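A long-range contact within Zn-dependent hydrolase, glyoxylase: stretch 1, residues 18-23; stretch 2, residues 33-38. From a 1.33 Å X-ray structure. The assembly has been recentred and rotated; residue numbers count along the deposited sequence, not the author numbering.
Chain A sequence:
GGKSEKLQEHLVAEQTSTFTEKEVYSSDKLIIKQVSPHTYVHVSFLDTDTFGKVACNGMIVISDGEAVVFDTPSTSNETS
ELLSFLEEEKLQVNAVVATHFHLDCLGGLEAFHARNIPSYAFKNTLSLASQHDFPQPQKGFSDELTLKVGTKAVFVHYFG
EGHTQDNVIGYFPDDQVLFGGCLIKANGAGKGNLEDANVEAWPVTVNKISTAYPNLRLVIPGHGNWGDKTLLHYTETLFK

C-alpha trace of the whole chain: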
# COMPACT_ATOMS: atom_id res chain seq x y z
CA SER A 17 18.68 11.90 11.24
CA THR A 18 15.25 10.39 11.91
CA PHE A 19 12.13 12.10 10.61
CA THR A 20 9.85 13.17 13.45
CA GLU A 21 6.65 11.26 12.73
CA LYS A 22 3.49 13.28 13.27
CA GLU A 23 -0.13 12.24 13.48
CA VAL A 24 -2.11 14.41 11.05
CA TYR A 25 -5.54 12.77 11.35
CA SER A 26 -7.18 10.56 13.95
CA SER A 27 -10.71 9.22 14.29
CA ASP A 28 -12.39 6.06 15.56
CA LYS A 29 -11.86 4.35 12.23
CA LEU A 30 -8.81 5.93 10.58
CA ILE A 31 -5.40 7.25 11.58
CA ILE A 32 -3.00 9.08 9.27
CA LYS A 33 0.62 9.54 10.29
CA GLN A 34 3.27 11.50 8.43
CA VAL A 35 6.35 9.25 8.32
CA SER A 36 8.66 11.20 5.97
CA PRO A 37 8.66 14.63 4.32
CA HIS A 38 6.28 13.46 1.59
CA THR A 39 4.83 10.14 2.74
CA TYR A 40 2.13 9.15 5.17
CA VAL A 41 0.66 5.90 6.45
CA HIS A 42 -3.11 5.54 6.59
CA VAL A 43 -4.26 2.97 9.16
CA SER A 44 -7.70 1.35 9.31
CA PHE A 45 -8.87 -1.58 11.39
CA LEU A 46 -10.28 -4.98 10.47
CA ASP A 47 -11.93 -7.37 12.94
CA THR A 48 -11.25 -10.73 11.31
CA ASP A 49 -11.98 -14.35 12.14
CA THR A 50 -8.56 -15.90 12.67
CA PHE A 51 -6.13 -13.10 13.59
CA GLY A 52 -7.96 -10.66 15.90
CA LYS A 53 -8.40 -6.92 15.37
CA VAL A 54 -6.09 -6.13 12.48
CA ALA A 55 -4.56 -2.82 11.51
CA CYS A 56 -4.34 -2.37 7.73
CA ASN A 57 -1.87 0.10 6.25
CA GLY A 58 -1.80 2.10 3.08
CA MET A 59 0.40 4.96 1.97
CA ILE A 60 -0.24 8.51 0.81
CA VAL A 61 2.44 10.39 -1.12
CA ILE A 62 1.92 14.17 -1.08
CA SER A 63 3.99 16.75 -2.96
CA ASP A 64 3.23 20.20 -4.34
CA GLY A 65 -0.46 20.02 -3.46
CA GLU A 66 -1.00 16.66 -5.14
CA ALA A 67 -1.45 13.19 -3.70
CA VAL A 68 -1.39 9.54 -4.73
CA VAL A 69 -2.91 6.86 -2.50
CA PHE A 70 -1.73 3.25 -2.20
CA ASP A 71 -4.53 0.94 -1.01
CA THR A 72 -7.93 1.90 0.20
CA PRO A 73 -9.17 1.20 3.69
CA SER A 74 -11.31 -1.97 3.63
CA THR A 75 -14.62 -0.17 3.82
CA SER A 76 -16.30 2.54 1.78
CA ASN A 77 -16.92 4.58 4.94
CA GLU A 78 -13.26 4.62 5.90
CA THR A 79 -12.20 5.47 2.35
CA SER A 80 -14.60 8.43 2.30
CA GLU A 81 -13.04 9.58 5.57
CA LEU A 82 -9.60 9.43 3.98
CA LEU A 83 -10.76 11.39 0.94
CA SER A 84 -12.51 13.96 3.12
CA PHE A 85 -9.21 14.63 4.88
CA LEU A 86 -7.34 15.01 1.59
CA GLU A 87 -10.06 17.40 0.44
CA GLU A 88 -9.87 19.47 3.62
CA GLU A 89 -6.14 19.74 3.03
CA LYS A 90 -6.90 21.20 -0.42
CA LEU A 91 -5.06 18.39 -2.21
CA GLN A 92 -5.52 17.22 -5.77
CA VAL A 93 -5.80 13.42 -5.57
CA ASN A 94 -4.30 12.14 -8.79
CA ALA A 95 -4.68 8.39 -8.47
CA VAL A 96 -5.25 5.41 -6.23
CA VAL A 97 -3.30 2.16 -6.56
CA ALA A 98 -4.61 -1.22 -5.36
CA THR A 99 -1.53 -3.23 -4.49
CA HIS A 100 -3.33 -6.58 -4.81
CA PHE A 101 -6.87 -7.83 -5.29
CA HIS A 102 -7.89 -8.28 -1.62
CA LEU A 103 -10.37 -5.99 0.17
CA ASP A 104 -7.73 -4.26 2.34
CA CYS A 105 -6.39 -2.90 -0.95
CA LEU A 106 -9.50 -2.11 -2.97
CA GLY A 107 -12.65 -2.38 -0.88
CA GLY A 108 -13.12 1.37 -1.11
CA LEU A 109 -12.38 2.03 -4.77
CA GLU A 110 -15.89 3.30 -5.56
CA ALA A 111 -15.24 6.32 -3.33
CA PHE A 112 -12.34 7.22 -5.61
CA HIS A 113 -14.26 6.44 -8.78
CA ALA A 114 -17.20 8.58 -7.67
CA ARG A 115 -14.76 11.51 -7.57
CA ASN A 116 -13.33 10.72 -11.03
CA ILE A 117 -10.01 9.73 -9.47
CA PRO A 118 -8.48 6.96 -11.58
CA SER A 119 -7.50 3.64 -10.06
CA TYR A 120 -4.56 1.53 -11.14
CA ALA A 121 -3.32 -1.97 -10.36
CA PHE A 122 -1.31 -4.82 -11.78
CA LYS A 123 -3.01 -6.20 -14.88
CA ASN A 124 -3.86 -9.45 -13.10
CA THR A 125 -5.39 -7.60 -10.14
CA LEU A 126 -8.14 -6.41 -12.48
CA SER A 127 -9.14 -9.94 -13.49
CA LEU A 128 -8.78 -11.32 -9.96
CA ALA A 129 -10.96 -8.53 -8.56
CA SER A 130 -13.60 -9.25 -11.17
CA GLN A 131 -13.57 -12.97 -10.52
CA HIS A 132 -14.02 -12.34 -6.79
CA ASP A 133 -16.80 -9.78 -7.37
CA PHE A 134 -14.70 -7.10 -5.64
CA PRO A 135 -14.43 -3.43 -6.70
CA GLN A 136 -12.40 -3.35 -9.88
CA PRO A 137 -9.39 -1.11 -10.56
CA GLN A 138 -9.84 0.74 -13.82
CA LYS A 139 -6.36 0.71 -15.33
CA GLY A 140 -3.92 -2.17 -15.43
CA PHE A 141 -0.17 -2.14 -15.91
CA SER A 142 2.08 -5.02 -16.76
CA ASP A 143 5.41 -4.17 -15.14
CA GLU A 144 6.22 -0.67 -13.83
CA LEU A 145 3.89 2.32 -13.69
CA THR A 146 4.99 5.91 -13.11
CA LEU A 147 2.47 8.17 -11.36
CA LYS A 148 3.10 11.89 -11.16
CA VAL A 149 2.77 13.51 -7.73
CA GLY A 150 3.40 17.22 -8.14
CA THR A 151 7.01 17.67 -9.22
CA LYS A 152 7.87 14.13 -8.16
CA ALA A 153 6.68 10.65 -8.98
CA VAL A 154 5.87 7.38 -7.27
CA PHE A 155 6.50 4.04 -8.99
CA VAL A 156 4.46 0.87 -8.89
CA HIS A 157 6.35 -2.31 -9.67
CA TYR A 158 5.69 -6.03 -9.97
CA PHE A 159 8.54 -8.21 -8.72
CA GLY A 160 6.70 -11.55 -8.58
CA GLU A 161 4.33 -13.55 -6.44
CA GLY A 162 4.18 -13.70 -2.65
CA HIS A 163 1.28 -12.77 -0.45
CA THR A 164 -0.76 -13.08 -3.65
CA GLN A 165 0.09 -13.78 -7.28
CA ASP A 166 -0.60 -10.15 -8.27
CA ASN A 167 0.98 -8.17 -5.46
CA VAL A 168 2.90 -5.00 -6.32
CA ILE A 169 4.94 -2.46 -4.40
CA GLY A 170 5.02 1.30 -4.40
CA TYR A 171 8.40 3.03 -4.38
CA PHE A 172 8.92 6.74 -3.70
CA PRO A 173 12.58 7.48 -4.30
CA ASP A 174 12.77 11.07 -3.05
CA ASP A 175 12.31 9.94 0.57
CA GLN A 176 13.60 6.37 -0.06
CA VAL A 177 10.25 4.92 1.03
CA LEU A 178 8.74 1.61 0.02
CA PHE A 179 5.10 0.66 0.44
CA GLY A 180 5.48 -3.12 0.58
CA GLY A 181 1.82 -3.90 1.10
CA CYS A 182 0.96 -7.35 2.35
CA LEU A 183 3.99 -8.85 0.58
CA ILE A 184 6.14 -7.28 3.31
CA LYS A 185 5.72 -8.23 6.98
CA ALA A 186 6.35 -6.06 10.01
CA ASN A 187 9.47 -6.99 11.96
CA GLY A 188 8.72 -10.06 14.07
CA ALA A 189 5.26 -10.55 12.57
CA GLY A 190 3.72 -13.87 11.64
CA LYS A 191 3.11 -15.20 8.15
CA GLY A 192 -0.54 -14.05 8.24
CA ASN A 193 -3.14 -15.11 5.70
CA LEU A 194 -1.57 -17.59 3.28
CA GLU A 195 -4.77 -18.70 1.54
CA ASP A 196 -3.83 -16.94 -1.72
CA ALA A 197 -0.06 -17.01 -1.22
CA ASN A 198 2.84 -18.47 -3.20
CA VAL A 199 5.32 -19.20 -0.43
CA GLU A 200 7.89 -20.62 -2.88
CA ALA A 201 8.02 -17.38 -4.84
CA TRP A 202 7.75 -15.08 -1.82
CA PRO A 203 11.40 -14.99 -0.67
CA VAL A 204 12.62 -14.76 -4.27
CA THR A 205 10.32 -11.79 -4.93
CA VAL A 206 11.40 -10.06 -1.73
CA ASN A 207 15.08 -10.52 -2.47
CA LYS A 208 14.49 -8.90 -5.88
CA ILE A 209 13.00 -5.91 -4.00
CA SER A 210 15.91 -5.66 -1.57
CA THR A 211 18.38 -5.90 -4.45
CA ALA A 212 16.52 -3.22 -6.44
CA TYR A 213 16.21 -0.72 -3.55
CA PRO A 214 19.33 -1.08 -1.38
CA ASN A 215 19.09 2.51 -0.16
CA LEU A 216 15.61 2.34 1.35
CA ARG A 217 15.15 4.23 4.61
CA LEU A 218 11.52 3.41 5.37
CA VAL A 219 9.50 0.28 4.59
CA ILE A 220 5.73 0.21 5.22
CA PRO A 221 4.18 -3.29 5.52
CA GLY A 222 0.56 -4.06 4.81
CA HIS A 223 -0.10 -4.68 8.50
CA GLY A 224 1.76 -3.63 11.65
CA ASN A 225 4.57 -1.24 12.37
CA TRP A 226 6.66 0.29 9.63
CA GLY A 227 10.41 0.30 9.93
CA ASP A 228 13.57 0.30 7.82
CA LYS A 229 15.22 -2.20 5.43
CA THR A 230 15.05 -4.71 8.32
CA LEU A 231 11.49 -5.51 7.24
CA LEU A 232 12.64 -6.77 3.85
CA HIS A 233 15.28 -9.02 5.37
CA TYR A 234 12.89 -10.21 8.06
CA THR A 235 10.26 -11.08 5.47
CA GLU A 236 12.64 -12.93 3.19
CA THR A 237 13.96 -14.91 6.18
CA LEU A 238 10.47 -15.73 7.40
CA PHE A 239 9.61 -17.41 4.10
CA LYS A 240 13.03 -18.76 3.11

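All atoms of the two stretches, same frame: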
# COMPACT_ATOMS: atom_id res chain seq x y z
N THR A 18 16.60 10.93 12.05
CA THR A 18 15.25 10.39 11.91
C THR A 18 14.25 11.50 11.62
O THR A 18 14.39 12.63 12.12
CB THR A 18 14.85 9.66 13.19
OG1 THR A 18 14.71 10.60 14.26
CG2 THR A 18 15.89 8.62 13.57
N PHE A 19 13.24 11.19 10.81
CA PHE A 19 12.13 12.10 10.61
C PHE A 19 11.22 12.02 11.83
O PHE A 19 10.95 10.93 12.35
CB PHE A 19 11.34 11.71 9.36
CG PHE A 19 10.14 12.58 9.11
CD1 PHE A 19 10.27 13.78 8.45
CD2 PHE A 19 8.88 12.18 9.51
CE1 PHE A 19 9.18 14.57 8.19
CE2 PHE A 19 7.79 12.97 9.27
CZ PHE A 19 7.94 14.17 8.62
N THR A 20 10.75 13.18 12.30
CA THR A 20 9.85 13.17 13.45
C THR A 20 8.44 12.88 12.95
O THR A 20 7.78 13.75 12.39
CB THR A 20 9.91 14.47 14.23
OG1 THR A 20 11.26 14.71 14.65
CG2 THR A 20 9.02 14.37 15.45
N GLU A 21 8.00 11.65 13.14
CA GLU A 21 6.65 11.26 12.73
C GLU A 21 5.61 12.10 13.45
O GLU A 21 5.76 12.47 14.61
CB GLU A 21 6.42 9.80 13.06
CG GLU A 21 7.42 8.90 12.40
CD GLU A 21 7.03 7.45 12.48
OE1 GLU A 21 6.02 7.16 13.17
OE2 GLU A 21 7.74 6.63 11.86
N LYS A 22 4.52 12.40 12.74
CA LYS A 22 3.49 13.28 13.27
C LYS A 22 2.13 12.75 12.84
O LYS A 22 1.91 12.49 11.65
CB LYS A 22 3.71 14.71 12.76
CG LYS A 22 2.62 15.69 13.13
N GLU A 23 1.24 12.58 13.80
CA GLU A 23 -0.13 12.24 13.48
C GLU A 23 -0.81 13.47 12.90
O GLU A 23 -0.79 14.54 13.51
CB GLU A 23 -0.85 11.79 14.74
CG GLU A 23 -2.23 11.25 14.52
CD GLU A 23 -2.84 10.72 15.80
OE1 GLU A 23 -3.67 11.43 16.40
OE2 GLU A 23 -2.46 9.60 16.21
N LYS A 33 -0.62 9.11 9.67
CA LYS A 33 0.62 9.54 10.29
C LYS A 33 1.60 9.94 9.20
O LYS A 33 1.84 9.17 8.26
CB LYS A 33 1.25 8.39 11.12
CG LYS A 33 0.73 8.25 12.55
N GLN A 34 2.19 11.12 9.32
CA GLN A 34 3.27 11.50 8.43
C GLN A 34 4.55 10.81 8.89
O GLN A 34 4.96 10.97 10.04
CB GLN A 34 3.45 13.01 8.41
CG GLN A 34 4.43 13.44 7.37
CD GLN A 34 4.60 14.94 7.27
OE1 GLN A 34 4.00 15.69 8.03
NE2 GLN A 34 5.38 15.39 6.32
N VAL A 35 5.18 10.06 7.98
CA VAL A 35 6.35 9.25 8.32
C VAL A 35 7.61 9.69 7.59
O VAL A 35 8.70 9.20 7.93
CB VAL A 35 6.07 7.75 8.10
CG1 VAL A 35 4.98 7.31 9.06
CG2 VAL A 35 5.69 7.47 6.65
N SER A 36 7.50 10.62 6.65
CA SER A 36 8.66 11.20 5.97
C SER A 36 8.20 12.53 5.41
O SER A 36 7.00 12.85 5.47
CB SER A 36 9.18 10.28 4.86
OG SER A 36 8.33 10.28 3.73
N PRO A 37 9.10 13.31 4.82
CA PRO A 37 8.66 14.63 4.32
C PRO A 37 7.45 14.58 3.40
O PRO A 37 6.61 15.49 3.46
CB PRO A 37 9.91 15.20 3.64
CG PRO A 37 11.03 14.61 4.44
CD PRO A 37 10.57 13.18 4.77
N HIS A 38 7.35 13.55 2.56
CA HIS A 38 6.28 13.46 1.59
C HIS A 38 5.42 12.22 1.70
O HIS A 38 4.57 12.02 0.84
CB HIS A 38 6.86 13.52 0.17
CG HIS A 38 7.65 14.75 -0.10
ND1 HIS A 38 9.02 14.79 0.06
CD2 HIS A 38 7.27 15.99 -0.49
CE1 HIS A 38 9.45 16.01 -0.21
NE2 HIS A 38 8.41 16.76 -0.53
O HOH W 1 9.41 7.75 10.13

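The most unusual feature of this contact is the way the aromatic ring of Phe19 packs largely against backbone atoms of stretch 2. The ring lies against the backbone from Gln34 to Pro37. One face of the ring covers the backbone nitrogens of Ser36 and Pro37. Phe19 CE2 is 3.5 Å from Ser36 N, and Phe19 CE1 is 3.6 Å from Pro37 N. The carbonyl oxygen of Gln34 sits at the ring edge, near its plane, with Phe19 CE2 3.5 Å from Gln34 O. Aromatic C-H groups carry a slight positive charge, so an oxygen at the edge is a favourable neighbour. Phe19 CD2 also approaches Val35 O at 3.4 Å.

The CA-to-CB bond of Phe19 points toward stretch 2, and chi1 is in the t well. Phe19 has the largest covered area of any residue here, 97 Å² of its surface. An apolar contact is made with the proline ring, Phe19 CD1 to Pro37 CD at 3.7 Å. The amide of Gln34 also comes near, with Phe19 CZ 3.7 Å from Gln34 NE2.

Beyond this ring, Lys22 and Glu23 pair with Gln34 and Lys33 as antiparallel strands. Lys22 and Gln34 form a hydrogen-bonded pair, with their CA atoms 5.2 Å apart. Lys22 N donates to Gln34 O at 3.1 Å, and Gln34 N donates to Lys22 O at 2.7 Å. The two bonds close a ring between the backbones, as expected for this kind of pair. Glu23 and Lys33 follow as a non-hydrogen-bonded pair, with their CA atoms closer, at 4.2 Å.

The same two carbonyl oxygens also receive CA-H...O contacts. Glu21 CA is 3.2 Å from Gln34 O, and Lys33 CA is 3.5 Å from Lys22 O. Such contacts commonly accompany the stronger N-H bonds in antiparallel sheets.

Side chains alternate between the faces of the sheet. Those of Lys22 and Gln34 share one face, and those of Glu23 and Lys33 share the other. Glu23 CB lies 4.5 Å from Lys33 CG. Both lysines are modelled only as far as CG, so the positions of their amino groups are unknown.

Gln34 has an extended side chain, with chi1 and chi2 both t. Its amide turns back to its own stretch, where Gln34 NE2 donates a hydrogen bond to Ser36 O at 3.1 Å. This bond helps to hold the amide beside the Phe19 ring.

Glu21 meets stretch 2 in two further ways. Its carboxylate carbon touches an apolar branch, Glu21 CD to Val35 CG1 at 4.0 Å. A water then links the stretches by donating to two oxygens. The water oxygen is 2.7 Å from Glu21 OE2 and 2.7 Å from Val35 O. Both oxygens are acceptors, so a water that donates to each can join them.

Together the two stretches bury 392 Å², counting both sides. Thr18, Thr20 and His38 take no part in the contact.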